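Local coordinates for protein NAD nucleotidase (Haemophilus influenzae, PDB 3ZTV) that degrades NAD to adenosine and nicotinamide riboside, as a zinc-dependent periplasmic 5'-nucleotidase that also has NAD(P) pyrophosphatase activity, at residues A[126-131]-A[157-162]; A[229-234]-A[261-266]; A[388-393]-A[547-552]; A[402-407]-A[470-475]. One frame throughout, in Å; residues are numbered along the deposited sequence.

Interaction 1 of 4, residues A[126-131]-A[157-162]; sequences ANVIPD and GLDTVN
The side-chain amide of Asn-127 bonds with both its ends to the backbone of Asp-159. Its OD1 accepts from Asp-159 N at 2.9 Å, with the donor tilted only 15° from the plane of the side-chain carbonyl. ND2 gives an almost straight bond (173°) to Asp-159 O, 2.9 Å away. A primary amide suits this place because it offers an acceptor and a donor side by side, matching the C=O and N-H of one residue and holding the group against rotation. Its CG stands between the backbone N and the carbonyl carbon (chi1 68°), on the side of segment 157-162. Apolar groups pack round the amide: CD1 of Leu-158 lies 3.5 Å from Asn-127 CG, and CG2 of Val-161 comes to 3.4 Å from ND2. Further along, Val-128 CG2 meets the CB of Asp-159 at 3.6 Å. At the other end the main chains join directly, Ala-126 N bonding to Gly-157 O at 2.8 Å from well above the carbonyl plane, and the small Ala-126 methyl packs against that same oxygen.

In the next shell, ND2 also bonds to Tyr-177 O, and Thr-182 of helix 179-191 packs on Ala-126, Asn-127 and Leu-158. The carboxylate-bearing side chain of Asp-159 lies about 4 Å from that of His-203, a probable zinc ligand, and about 6 Å from a bound zinc ion. The contact joins the chain leading into strand 128-130 to strand 151-159, beside the two-zinc centre of a calcineurin-like phosphoesterase domain.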
loop_
_atom_site.group_PDB
_atom_site.type_symbol
_atom_site.label_atom_id
_atom_site.label_comp_id
_atom_site.label_asym_id
_atom_site.label_seq_id
_atom_site.Cartn_x
_atom_site.Cartn_y
_atom_site.Cartn_z
ATOM N N ALA A 126 11.926 -9.490 -1.816
ATOM C CA ALA A 126 12.011 -8.059 -1.527
ATOM C C ALA A 126 10.861 -7.519 -0.677
ATOM O O ALA A 126 11.015 -6.471 -0.063
ATOM C CB ALA A 126 12.118 -7.259 -2.825
ATOM N N ASN A 127 9.721 -8.210 -0.640
ATOM C CA ASN A 127 8.554 -7.705 0.085
ATOM C C ASN A 127 8.231 -8.536 1.334
ATOM O O ASN A 127 7.162 -8.371 1.937
ATOM C CB ASN A 127 7.320 -7.568 -0.826
ATOM C CG ASN A 127 6.782 -8.908 -1.305
ATOM O OD1 ASN A 127 7.537 -9.851 -1.538
ATOM N ND2 ASN A 127 5.473 -8.979 -1.476
ATOM N N VAL A 128 9.148 -9.432 1.713
ATOM C CA VAL A 128 9.019 -10.236 2.924
ATOM C C VAL A 128 10.291 -9.968 3.722
ATOM O O VAL A 128 11.387 -10.366 3.312
ATOM C CB VAL A 128 8.877 -11.730 2.588
ATOM C CG1 VAL A 128 8.637 -12.530 3.862
ATOM C CG2 VAL A 128 7.744 -11.947 1.580
ATOM N N ILE A 129 10.162 -9.265 4.845
ATOM C CA ILE A 129 11.332 -8.698 5.517
ATOM C C ILE A 129 11.314 -9.011 7.024
ATOM O O ILE A 129 10.487 -8.475 7.761
ATOM C CB ILE A 129 11.435 -7.152 5.293
ATOM C CG1 ILE A 129 11.334 -6.804 3.802
ATOM C CG2 ILE A 129 12.753 -6.633 5.835
ATOM C CD1 ILE A 129 11.383 -5.284 3.519
ATOM N N PRO A 130 12.219 -9.894 7.486
ATOM C CA PRO A 130 12.208 -10.225 8.916
ATOM C C PRO A 130 12.882 -9.160 9.777
ATOM O O PRO A 130 13.899 -8.575 9.381
ATOM C CB PRO A 130 13.006 -11.532 8.974
ATOM C CG PRO A 130 12.897 -12.111 7.594
ATOM C CD PRO A 130 12.965 -10.894 6.707
ATOM N N ASP A 131 12.310 -8.927 10.956
ATOM C CA ASP A 131 12.922 -8.066 11.958
ATOM C C ASP A 131 14.187 -8.725 12.502
ATOM O O ASP A 131 14.386 -9.940 12.358
ATOM C CB ASP A 131 11.944 -7.784 13.107
ATOM C CG ASP A 131 10.769 -6.916 12.690
ATOM O OD1 ASP A 131 10.895 -6.130 11.742
ATOM O OD2 ASP A 131 9.712 -6.998 13.352
ATOM N N GLY A 157 13.263 -10.572 -5.957
ATOM C CA GLY A 157 12.324 -11.598 -5.536
ATOM C C GLY A 157 11.040 -10.992 -4.997
ATOM O O GLY A 157 11.059 -9.873 -4.476
ATOM N N LEU A 158 9.933 -11.729 -5.066
ATOM C CA LEU A 158 8.643 -11.216 -4.597
ATOM C C LEU A 158 7.706 -12.355 -4.205
ATOM O O LEU A 158 7.654 -13.377 -4.899
ATOM C CB LEU A 158 7.980 -10.360 -5.692
ATOM C CG LEU A 158 6.973 -9.284 -5.261
ATOM C CD1 LEU A 158 7.671 -8.103 -4.598
ATOM C CD2 LEU A 158 6.165 -8.799 -6.470
ATOM N N ASP A 159 6.935 -12.157 -3.135
ATOM C CA ASP A 159 5.963 -13.155 -2.676
ATOM C C ASP A 159 4.547 -12.611 -2.699
ATOM O O ASP A 159 4.322 -11.396 -2.662
ATOM C CB ASP A 159 6.299 -13.575 -1.242
ATOM C CG ASP A 159 5.881 -15.015 -0.903
ATOM O OD1 ASP A 159 5.107 -15.668 -1.644
ATOM O OD2 ASP A 159 6.344 -15.502 0.166
ATOM N N THR A 160 3.588 -13.518 -2.792
ATOM C CA THR A 160 2.195 -13.178 -2.584
ATOM C C THR A 160 1.967 -12.807 -1.110
ATOM O O THR A 160 2.507 -13.456 -0.201
ATOM C CB THR A 160 1.282 -14.324 -3.049
ATOM O OG1 THR A 160 -0.083 -13.886 -3.011
ATOM C CG2 THR A 160 1.477 -15.621 -2.222
ATOM N N VAL A 161 1.203 -11.746 -0.864
ATOM C CA VAL A 161 1.055 -11.193 0.486
ATOM C C VAL A 161 -0.136 -11.770 1.257
ATOM O O VAL A 161 0.054 -12.530 2.215
ATOM C CB VAL A 161 1.021 -9.644 0.477
ATOM C CG1 VAL A 161 0.713 -9.118 1.867
ATOM C CG2 VAL A 161 2.360 -9.095 -0.023
ATOM N N ASN A 162 -1.354 -11.405 0.866
ATOM C CA ASN A 162 -2.543 -11.816 1.613
ATOM C C ASN A 162 -2.641 -13.335 1.784
ATOM O O ASN A 162 -2.939 -13.836 2.865
ATOM C CB ASN A 162 -3.823 -11.287 0.953
ATOM C CG ASN A 162 -3.945 -9.775 1.019
ATOM O OD1 ASN A 162 -3.319 -9.118 1.848
ATOM N ND2 ASN A 162 -4.778 -9.221 0.149
#

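Interaction 2 of 4, residues A[229-234]-A[261-266]; sequences YLYGND and VMEGWA
Glu-263 holds CG anti to its backbone N (chi1 -166°) and continues extended to CD; OE1 accepts from Tyr-229 N at 3.0 Å, the donor lying above the carboxylate plane. Tyr-231 has CG anti to its carbonyl carbon (chi1 -77°), and its ring lies over the backbone of the other strand. Glu-263 N sits above the ring centre, while Met-262 CA makes a CH-pi contact over the same face, 4.0 Å from the centroid. A broad flat side chain suits this place, since its face can cover both atoms. At the far end, Leu-230 CB rests over the five-membered ring of Trp-265, 3.8 Å from its centroid, and Trp-265 N bonds to Tyr-229 O at 3.0 Å. A water donates to both Tyr-231 O and Glu-263 O, linking the two main chains.

The buried polar ends have further partners: Ser-227 OG on Glu-263 OE1, His-228 N on OE2, and Ser-206 OG with the Tyr-231 hydroxyl. The side chain of Glu-263 comes within about 4 Å of that of the zinc ligand Asp-20, placing this contact between segment 229-234 and the end of strand 258-263 in the surroundings of the metal site of the metallophosphoesterase fold.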
loop_
_atom_site.group_PDB
_atom_site.type_symbol
_atom_site.label_atom_id
_atom_site.label_comp_id
_atom_site.label_asym_id
_atom_site.label_seq_id
_atom_site.Cartn_x
_atom_site.Cartn_y
_atom_site.Cartn_z
ATOM N N TYR A 229 -0.342 -22.415 -13.436
ATOM C CA TYR A 229 -0.822 -22.425 -14.823
ATOM C C TYR A 229 0.201 -22.989 -15.792
ATOM O O TYR A 229 1.386 -22.607 -15.765
ATOM C CB TYR A 229 -1.160 -21.012 -15.296
ATOM C CG TYR A 229 -2.353 -20.351 -14.647
ATOM C CD1 TYR A 229 -3.294 -21.077 -13.925
ATOM C CD2 TYR A 229 -2.542 -18.979 -14.771
ATOM C CE1 TYR A 229 -4.392 -20.442 -13.345
ATOM C CE2 TYR A 229 -3.632 -18.343 -14.208
ATOM C CZ TYR A 229 -4.546 -19.074 -13.489
ATOM O OH TYR A 229 -5.626 -18.433 -12.916
ATOM N N LEU A 230 -0.270 -23.877 -16.672
ATOM C CA LEU A 230 0.527 -24.295 -17.826
ATOM C C LEU A 230 0.472 -23.186 -18.884
ATOM O O LEU A 230 -0.596 -22.894 -19.438
ATOM C CB LEU A 230 0.005 -25.619 -18.415
ATOM C CG LEU A 230 0.715 -26.130 -19.674
ATOM C CD1 LEU A 230 2.204 -26.383 -19.462
ATOM C CD2 LEU A 230 0.037 -27.393 -20.212
ATOM N N TYR A 231 1.615 -22.555 -19.141
ATOM C CA TYR A 231 1.752 -21.648 -20.283
ATOM C C TYR A 231 2.313 -22.541 -21.384
ATOM O O TYR A 231 3.354 -23.170 -21.218
ATOM C CB TYR A 231 2.720 -20.494 -19.975
ATOM C CG TYR A 231 2.213 -19.354 -19.093
ATOM C CD1 TYR A 231 1.689 -19.600 -17.826
ATOM C CD2 TYR A 231 2.288 -18.030 -19.524
ATOM C CE1 TYR A 231 1.265 -18.567 -17.009
ATOM C CE2 TYR A 231 1.872 -16.985 -18.708
ATOM C CZ TYR A 231 1.353 -17.263 -17.461
ATOM O OH TYR A 231 0.949 -16.211 -16.664
ATOM N N GLY A 232 1.618 -22.588 -22.515
ATOM C CA GLY A 232 1.937 -23.574 -23.531
ATOM C C GLY A 232 1.957 -23.045 -24.955
ATOM O O GLY A 232 2.270 -21.874 -25.216
ATOM N N ASN A 233 1.621 -23.932 -25.890
ATOM C CA ASN A 233 1.675 -23.629 -27.316
ATOM C C ASN A 233 0.817 -24.640 -28.055
ATOM O O ASN A 233 0.170 -25.489 -27.441
ATOM C CB ASN A 233 3.118 -23.682 -27.811
ATOM C CG ASN A 233 3.788 -25.023 -27.527
ATOM O OD1 ASN A 233 3.128 -26.065 -27.447
ATOM N ND2 ASN A 233 5.105 -25.004 -27.397
ATOM N N ASP A 234 0.794 -24.533 -29.378
ATOM C CA ASP A 234 -0.060 -25.407 -30.179
ATOM C C ASP A 234 0.245 -26.890 -29.999
ATOM O O ASP A 234 -0.674 -27.702 -29.978
ATOM C CB ASP A 234 -0.017 -25.009 -31.658
ATOM C CG ASP A 234 -0.718 -23.691 -31.922
ATOM O OD1 ASP A 234 -1.560 -23.282 -31.089
ATOM O OD2 ASP A 234 -0.423 -23.066 -32.961
ATOM N N VAL A 261 5.761 -12.292 -19.317
ATOM C CA VAL A 261 5.320 -12.985 -18.102
ATOM C C VAL A 261 5.112 -14.459 -18.423
ATOM O O VAL A 261 4.472 -14.799 -19.426
ATOM C CB VAL A 261 3.969 -12.405 -17.618
ATOM C CG1 VAL A 261 3.457 -13.145 -16.380
ATOM C CG2 VAL A 261 4.075 -10.899 -17.367
ATOM N N MET A 262 5.628 -15.356 -17.590
ATOM C CA MET A 262 5.402 -16.778 -17.836
ATOM C C MET A 262 5.543 -17.615 -16.571
ATOM O O MET A 262 6.317 -17.276 -15.678
ATOM C CB MET A 262 6.322 -17.319 -18.940
ATOM C CG MET A 262 7.777 -17.488 -18.559
ATOM S SD MET A 262 8.693 -15.951 -18.340
ATOM C CE MET A 262 10.360 -16.616 -18.309
ATOM N N GLU A 263 4.786 -18.716 -16.521
ATOM C CA GLU A 263 4.837 -19.707 -15.445
ATOM C C GLU A 263 5.163 -21.068 -16.071
ATOM O O GLU A 263 5.091 -21.229 -17.308
ATOM C CB GLU A 263 3.491 -19.756 -14.716
ATOM C CG GLU A 263 3.499 -20.489 -13.387
ATOM C CD GLU A 263 2.263 -20.224 -12.552
ATOM O OE1 GLU A 263 1.208 -19.862 -13.099
ATOM O OE2 GLU A 263 2.342 -20.375 -11.319
ATOM N N GLY A 264 5.509 -22.038 -15.221
ATOM C CA GLY A 264 5.903 -23.372 -15.656
ATOM C C GLY A 264 5.053 -24.483 -15.054
ATOM O O GLY A 264 5.570 -25.495 -14.562
ATOM N N TRP A 265 3.736 -24.310 -15.113
ATOM C CA TRP A 265 2.803 -25.323 -14.607
ATOM C C TRP A 265 3.074 -25.572 -13.115
ATOM O O TRP A 265 3.129 -24.605 -12.346
ATOM C CB TRP A 265 2.873 -26.602 -15.462
ATOM C CG TRP A 265 1.595 -27.410 -15.504
ATOM C CD1 TRP A 265 0.399 -27.092 -14.928
ATOM C CD2 TRP A 265 1.394 -28.657 -16.186
ATOM N NE1 TRP A 265 -0.532 -28.072 -15.200
ATOM C CE2 TRP A 265 0.054 -29.041 -15.972
ATOM C CE3 TRP A 265 2.217 -29.482 -16.961
ATOM C CZ2 TRP A 265 -0.477 -30.227 -16.495
ATOM C CZ3 TRP A 265 1.693 -30.649 -17.476
ATOM C CH2 TRP A 265 0.360 -31.018 -17.233
ATOM N N ALA A 266 3.234 -26.825 -12.687
ATOM C CA ALA A 266 3.552 -27.140 -11.295
ATOM C C ALA A 266 4.012 -28.588 -11.173
ATOM O O ALA A 266 4.051 -29.324 -12.164
ATOM C CB ALA A 266 2.336 -26.888 -10.397
HETATM O O HOH W 1 4.347 -23.585 -18.570
#

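Interaction 3 of 4, residues A[388-393]-A[547-552]; sequences TRFIAE and ESFIKF
Phe-390 lies between Phe-549 and Phe-552, and the three rings form an aromatic cluster whose tight part is the packing of Phe-549 on Phe-390 and Ile-391. The edge of Phe-549 is directed at the face of Phe-390 in an offset edge-to-face pair, with centroids 4.9 Å apart and planes at 62°. Ile-391 completes this packing, its CD1 reaching the rim of Phe-549 at 3.4 Å from CD2. Phe-390 in turn presents its own edge to the face of Phe-552, centroids 5.0 Å apart and planes at 71°. The nearly perpendicular helix axes stay 10.0 Å apart here, a gap that large aromatic side chains are well suited to bridge.

Toward Glu-393, which is partly exposed, the contact is looser, although Phe-552 itself is buried. Glu-393 CB lies 4.1 Å from Phe-552 CE2, and its bent chain leads the carboxylate away to Arg-389. There Arg-389 NE, at 2.8 Å, and NH2, at 3.1 Å, grip Glu-393 OE2 side-on in a salt bridge, suited to a rim where charge can meet solvent.

The ring of Phe-559 meets that of Phe-390 with nearly parallel planes, and Tyr-562 makes a cation-pi contact with Arg-389. Helix 386-396 lies with Ala-392 against strand 467-470, while helix 545-555 turns Ile-550 to helix 423-429.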
loop_
_atom_site.group_PDB
_atom_site.type_symbol
_atom_site.label_atom_id
_atom_site.label_comp_id
_atom_site.label_asym_id
_atom_site.label_seq_id
_atom_site.Cartn_x
_atom_site.Cartn_y
_atom_site.Cartn_z
ATOM N N THR A 388 -16.773 -38.758 8.909
ATOM C CA THR A 388 -16.811 -37.602 8.013
ATOM C C THR A 388 -16.677 -36.289 8.787
ATOM O O THR A 388 -15.977 -35.370 8.348
ATOM C CB THR A 388 -18.077 -37.592 7.140
ATOM O OG1 THR A 388 -18.126 -38.800 6.371
ATOM C CG2 THR A 388 -18.062 -36.400 6.194
ATOM N N ARG A 389 -17.339 -36.192 9.941
ATOM C CA ARG A 389 -17.143 -35.038 10.820
ATOM C C ARG A 389 -15.665 -34.899 11.194
ATOM O O ARG A 389 -15.112 -33.799 11.177
ATOM C CB ARG A 389 -18.035 -35.129 12.068
ATOM C CG ARG A 389 -17.953 -33.930 13.008
ATOM C CD ARG A 389 -16.980 -34.175 14.145
ATOM N NE ARG A 389 -16.792 -33.000 14.997
ATOM C CZ ARG A 389 -17.335 -32.840 16.201
ATOM N NH1 ARG A 389 -18.127 -33.772 16.716
ATOM N NH2 ARG A 389 -17.085 -31.737 16.892
ATOM N N PHE A 390 -15.021 -36.016 11.517
ATOM C CA PHE A 390 -13.591 -36.020 11.801
ATOM C C PHE A 390 -12.785 -35.422 10.639
ATOM O O PHE A 390 -11.932 -34.552 10.837
ATOM C CB PHE A 390 -13.138 -37.453 12.078
ATOM C CG PHE A 390 -11.745 -37.562 12.621
ATOM C CD1 PHE A 390 -11.085 -36.451 13.109
ATOM C CD2 PHE A 390 -11.103 -38.789 12.662
ATOM C CE1 PHE A 390 -9.809 -36.556 13.609
ATOM C CE2 PHE A 390 -9.824 -38.901 13.162
ATOM C CZ PHE A 390 -9.174 -37.780 13.639
ATOM N N ILE A 391 -13.044 -35.901 9.427
ATOM C CA ILE A 391 -12.328 -35.382 8.270
ATOM C C ILE A 391 -12.588 -33.882 8.109
ATOM O O ILE A 391 -11.667 -33.111 7.826
ATOM C CB ILE A 391 -12.667 -36.159 6.978
ATOM C CG1 ILE A 391 -12.241 -37.624 7.119
ATOM C CG2 ILE A 391 -11.979 -35.513 5.782
ATOM C CD1 ILE A 391 -10.811 -37.795 7.522
ATOM N N ALA A 392 -13.835 -33.459 8.304
ATOM C CA ALA A 392 -14.144 -32.030 8.252
ATOM C C ALA A 392 -13.334 -31.244 9.286
ATOM O O ALA A 392 -12.868 -30.139 9.003
ATOM C CB ALA A 392 -15.642 -31.783 8.424
ATOM N N GLU A 393 -13.151 -31.818 10.469
ATOM C CA GLU A 393 -12.330 -31.171 11.500
ATOM C C GLU A 393 -10.859 -31.030 11.079
ATOM O O GLU A 393 -10.213 -30.037 11.407
ATOM C CB GLU A 393 -12.433 -31.898 12.849
ATOM C CG GLU A 393 -13.839 -31.939 13.450
ATOM C CD GLU A 393 -14.258 -30.641 14.132
ATOM O OE1 GLU A 393 -13.438 -29.701 14.243
ATOM O OE2 GLU A 393 -15.431 -30.567 14.558
ATOM N N GLU A 547 -2.563 -35.067 4.080
ATOM C CA GLU A 547 -1.637 -34.246 4.852
ATOM C C GLU A 547 -2.355 -33.436 5.942
ATOM O O GLU A 547 -1.805 -33.229 7.021
ATOM C CB GLU A 547 -0.799 -33.347 3.934
ATOM C CG GLU A 547 0.127 -34.131 2.993
ATOM C CD GLU A 547 1.234 -34.876 3.723
ATOM O OE1 GLU A 547 1.537 -34.523 4.876
ATOM O OE2 GLU A 547 1.812 -35.820 3.133
ATOM N N SER A 548 -3.586 -33.011 5.673
ATOM C CA SER A 548 -4.394 -32.351 6.705
ATOM C C SER A 548 -4.667 -33.303 7.869
ATOM O O SER A 548 -4.589 -32.924 9.045
ATOM C CB SER A 548 -5.721 -31.876 6.116
ATOM O OG SER A 548 -5.523 -30.876 5.134
ATOM N N PHE A 549 -4.974 -34.552 7.538
ATOM C CA PHE A 549 -5.220 -35.561 8.554
ATOM C C PHE A 549 -3.978 -35.782 9.404
ATOM O O PHE A 549 -4.062 -35.845 10.626
ATOM C CB PHE A 549 -5.694 -36.871 7.932
ATOM C CG PHE A 549 -6.338 -37.795 8.924
ATOM C CD1 PHE A 549 -5.569 -38.499 9.832
ATOM C CD2 PHE A 549 -7.716 -37.912 8.988
ATOM C CE1 PHE A 549 -6.157 -39.331 10.761
ATOM C CE2 PHE A 549 -8.308 -38.746 9.917
ATOM C CZ PHE A 549 -7.524 -39.453 10.805
ATOM N N ILE A 550 -2.818 -35.879 8.758
ATOM C CA ILE A 550 -1.554 -35.998 9.481
ATOM C C ILE A 550 -1.309 -34.816 10.439
ATOM O O ILE A 550 -0.927 -35.014 11.594
ATOM C CB ILE A 550 -0.372 -36.173 8.504
ATOM C CG1 ILE A 550 -0.414 -37.567 7.882
ATOM C CG2 ILE A 550 0.953 -35.932 9.201
ATOM C CD1 ILE A 550 0.384 -37.672 6.595
ATOM N N LYS A 551 -1.532 -33.590 9.970
ATOM C CA LYS A 551 -1.389 -32.423 10.850
ATOM C C LYS A 551 -2.307 -32.509 12.069
ATOM O O LYS A 551 -1.921 -32.151 13.185
ATOM C CB LYS A 551 -1.709 -31.132 10.103
ATOM C CG LYS A 551 -0.728 -30.751 9.028
ATOM C CD LYS A 551 -1.077 -29.368 8.501
ATOM C CE LYS A 551 -0.243 -29.018 7.289
ATOM N NZ LYS A 551 -0.562 -27.649 6.789
ATOM N N PHE A 552 -3.540 -32.946 11.847
ATOM C CA PHE A 552 -4.509 -33.054 12.931
ATOM C C PHE A 552 -4.019 -34.019 14.008
ATOM O O PHE A 552 -4.092 -33.718 15.200
ATOM C CB PHE A 552 -5.877 -33.471 12.387
ATOM C CG PHE A 552 -6.964 -33.501 13.427
ATOM C CD1 PHE A 552 -7.182 -34.642 14.177
ATOM C CD2 PHE A 552 -7.769 -32.395 13.646
ATOM C CE1 PHE A 552 -8.176 -34.682 15.137
ATOM C CE2 PHE A 552 -8.770 -32.429 14.601
ATOM C CZ PHE A 552 -8.973 -33.577 15.346
#

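Interaction 4 of 4, residues A[402-407]-A[470-475]; sequences VDLTIQ and AGIRYE
The flat groups that meet between Thr-405 and Ala-470 are peptide units, paired edge on as antiparallel, hydrogen-bonded neighbours. Thr-405 N approaches Ala-470 O at 2.9 Å within the carbonyl plane, and the return bond, from Ala-470 N to Thr-405 O at 3.0 Å, comes in tilted by 29°. Leu-404 CA also points a C-H at Ala-470 O, 3.3 Å away. On one side of the paired peptides the Thr-405 OG1 lies 3.4 Å from the methyl of Ala-470; a small residue fits here against helix 386-396, and the hydroxyl bonds to Ala-392 O of that helix. On the other side Leu-404 CB meets Ile-472 CB at 3.9 Å. Ile-472 CG1 is anti to its backbone N (chi1 -175°), and CD1 beyond it lies 4.1 Å from Leu-404 CD1. Branched and bulky, both side chains suit a buried apolar layer, which Val-492 and Val-490 of strand 487-493 extend.

Gly-471 links Ala-470 to Ile-472. Its phi is positive (76°), and a beta carbon there would collide with Asp-403 O, so glycine is the natural fit. The chain thereby leaves strand 467-470, at the margin of one sheet, and enters strand 472-477 of a second. Strand 404-408 runs on to Asn-408, which lines the adenosine pocket; the contact itself is structural packing within the 5'-nucleotidase C-terminal domain, joining its two sheets.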
loop_
_atom_site.group_PDB
_atom_site.type_symbol
_atom_site.label_atom_id
_atom_site.label_comp_id
_atom_site.label_asym_id
_atom_site.label_seq_id
_atom_site.Cartn_x
_atom_site.Cartn_y
_atom_site.Cartn_z
ATOM N N VAL A 402 -10.730 -19.792 8.385
ATOM C CA VAL A 402 -11.940 -20.505 7.985
ATOM C C VAL A 402 -13.003 -20.578 9.087
ATOM O O VAL A 402 -12.699 -20.893 10.238
ATOM C CB VAL A 402 -11.596 -21.918 7.457
ATOM C CG1 VAL A 402 -12.849 -22.768 7.298
ATOM C CG2 VAL A 402 -10.850 -21.809 6.135
ATOM N N ASP A 403 -14.245 -20.270 8.719
ATOM C CA ASP A 403 -15.359 -20.299 9.673
ATOM C C ASP A 403 -16.008 -21.675 9.820
ATOM O O ASP A 403 -16.488 -22.039 10.895
ATOM C CB ASP A 403 -16.422 -19.282 9.263
ATOM C CG ASP A 403 -15.931 -17.854 9.361
ATOM O OD1 ASP A 403 -15.478 -17.456 10.455
ATOM O OD2 ASP A 403 -15.991 -17.135 8.347
ATOM N N LEU A 404 -16.034 -22.437 8.734
ATOM C CA LEU A 404 -16.669 -23.745 8.760
ATOM C C LEU A 404 -16.176 -24.548 7.575
ATOM O O LEU A 404 -15.753 -23.983 6.564
ATOM C CB LEU A 404 -18.196 -23.600 8.724
ATOM C CG LEU A 404 -18.801 -22.946 7.480
ATOM C CD1 LEU A 404 -19.333 -24.009 6.518
ATOM C CD2 LEU A 404 -19.897 -21.933 7.842
ATOM N N THR A 405 -16.207 -25.868 7.711
ATOM C CA THR A 405 -15.892 -26.737 6.586
ATOM C C THR A 405 -17.007 -27.750 6.373
ATOM O O THR A 405 -17.730 -28.094 7.312
ATOM C CB THR A 405 -14.578 -27.499 6.796
ATOM O OG1 THR A 405 -14.664 -28.249 8.011
ATOM C CG2 THR A 405 -13.397 -26.542 6.860
ATOM N N ILE A 406 -17.139 -28.222 5.139
ATOM C CA ILE A 406 -18.151 -29.209 4.773
ATOM C C ILE A 406 -17.494 -30.322 3.968
ATOM O O ILE A 406 -16.765 -30.047 3.011
ATOM C CB ILE A 406 -19.280 -28.572 3.943
ATOM C CG1 ILE A 406 -19.995 -27.499 4.772
ATOM C CG2 ILE A 406 -20.242 -29.636 3.434
ATOM C CD1 ILE A 406 -20.954 -26.638 3.975
ATOM N N GLN A 407 -17.747 -31.569 4.367
ATOM C CA GLN A 407 -17.180 -32.758 3.716
ATOM C C GLN A 407 -18.312 -33.722 3.370
ATOM O O GLN A 407 -19.250 -33.901 4.152
ATOM C CB GLN A 407 -16.150 -33.439 4.638
ATOM C CG GLN A 407 -15.568 -34.764 4.121
ATOM C CD GLN A 407 -14.589 -34.596 2.962
ATOM O OE1 GLN A 407 -14.294 -33.490 2.528
ATOM N NE2 GLN A 407 -14.081 -35.715 2.460
ATOM N N ALA A 470 -17.584 -29.138 10.163
ATOM C CA ALA A 470 -16.851 -28.732 11.350
ATOM C C ALA A 470 -17.014 -27.223 11.482
ATOM O O ALA A 470 -16.901 -26.503 10.496
ATOM C CB ALA A 470 -15.383 -29.096 11.223
ATOM N N GLY A 471 -17.289 -26.741 12.692
ATOM C CA GLY A 471 -17.586 -25.329 12.889
ATOM C C GLY A 471 -18.992 -24.963 12.436
ATOM O O GLY A 471 -19.406 -23.800 12.524
ATOM N N ILE A 472 -19.714 -25.961 11.926
ATOM C CA ILE A 472 -21.117 -25.823 11.541
ATOM C C ILE A 472 -21.833 -27.098 11.952
ATOM O O ILE A 472 -21.279 -28.188 11.844
ATOM C CB ILE A 472 -21.293 -25.571 10.019
ATOM C CG1 ILE A 472 -22.766 -25.303 9.685
ATOM C CG2 ILE A 472 -20.734 -26.739 9.209
ATOM C CD1 ILE A 472 -23.012 -24.726 8.296
ATOM N N ARG A 473 -23.055 -26.955 12.457
ATOM C CA ARG A 473 -23.865 -28.107 12.819
ATOM C C ARG A 473 -25.301 -27.803 12.438
ATOM O O ARG A 473 -25.705 -26.640 12.407
ATOM C CB ARG A 473 -23.733 -28.434 14.312
ATOM C CG ARG A 473 -24.282 -27.375 15.248
ATOM C CD ARG A 473 -23.922 -27.690 16.691
ATOM N NE ARG A 473 -24.563 -26.764 17.622
ATOM C CZ ARG A 473 -24.245 -26.662 18.910
ATOM N NH1 ARG A 473 -23.284 -27.419 19.421
ATOM N NH2 ARG A 473 -24.887 -25.796 19.685
ATOM N N TYR A 474 -26.066 -28.841 12.120
ATOM C CA TYR A 474 -27.425 -28.609 11.660
ATOM C C TYR A 474 -28.362 -29.760 11.998
ATOM O O TYR A 474 -27.928 -30.883 12.271
ATOM C CB TYR A 474 -27.450 -28.301 10.148
ATOM C CG TYR A 474 -27.128 -29.489 9.265
ATOM C CD1 TYR A 474 -25.816 -29.789 8.902
ATOM C CD2 TYR A 474 -28.140 -30.314 8.792
ATOM C CE1 TYR A 474 -25.529 -30.890 8.088
ATOM C CE2 TYR A 474 -27.865 -31.410 7.982
ATOM C CZ TYR A 474 -26.562 -31.696 7.636
ATOM O OH TYR A 474 -26.314 -32.800 6.838
ATOM N N GLU A 475 -29.651 -29.435 12.014
ATOM C CA GLU A 475 -30.712 -30.424 12.105
ATOM C C GLU A 475 -31.516 -30.334 10.820
ATOM O O GLU A 475 -31.728 -29.245 10.277
ATOM C CB GLU A 475 -31.624 -30.158 13.310
ATOM C CG GLU A 475 -32.796 -31.141 13.415
ATOM C CD GLU A 475 -33.601 -31.009 14.698
ATOM O OE1 GLU A 475 -33.164 -30.296 15.627
ATOM O OE2 GLU A 475 -34.682 -31.635 14.767
#

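All four contacts are largely buried, but their chemistry follows their place. Interactions 1 and 2 reach the same six-stranded sheet and approach the zinc centre from different strands, with nearest atoms about 10 Å apart; each couples a side-chain polar group to backbone. Interactions 3 and 4 belong to the adenosine-binding half. Interaction 3 is aromatic packing between helices, with a salt bridge inside helix 386-396 beside it, whereas interaction 4 combines backbone pairing with an aliphatic layer. These last two touch: Thr-388 CG2 packs on Gln-407 O and Glu-393 CD on Ala-470 CB, so helix 386-396 takes part in both contacts. Interactions 2 and 4 lie farthest apart, with centres 36 Å apart.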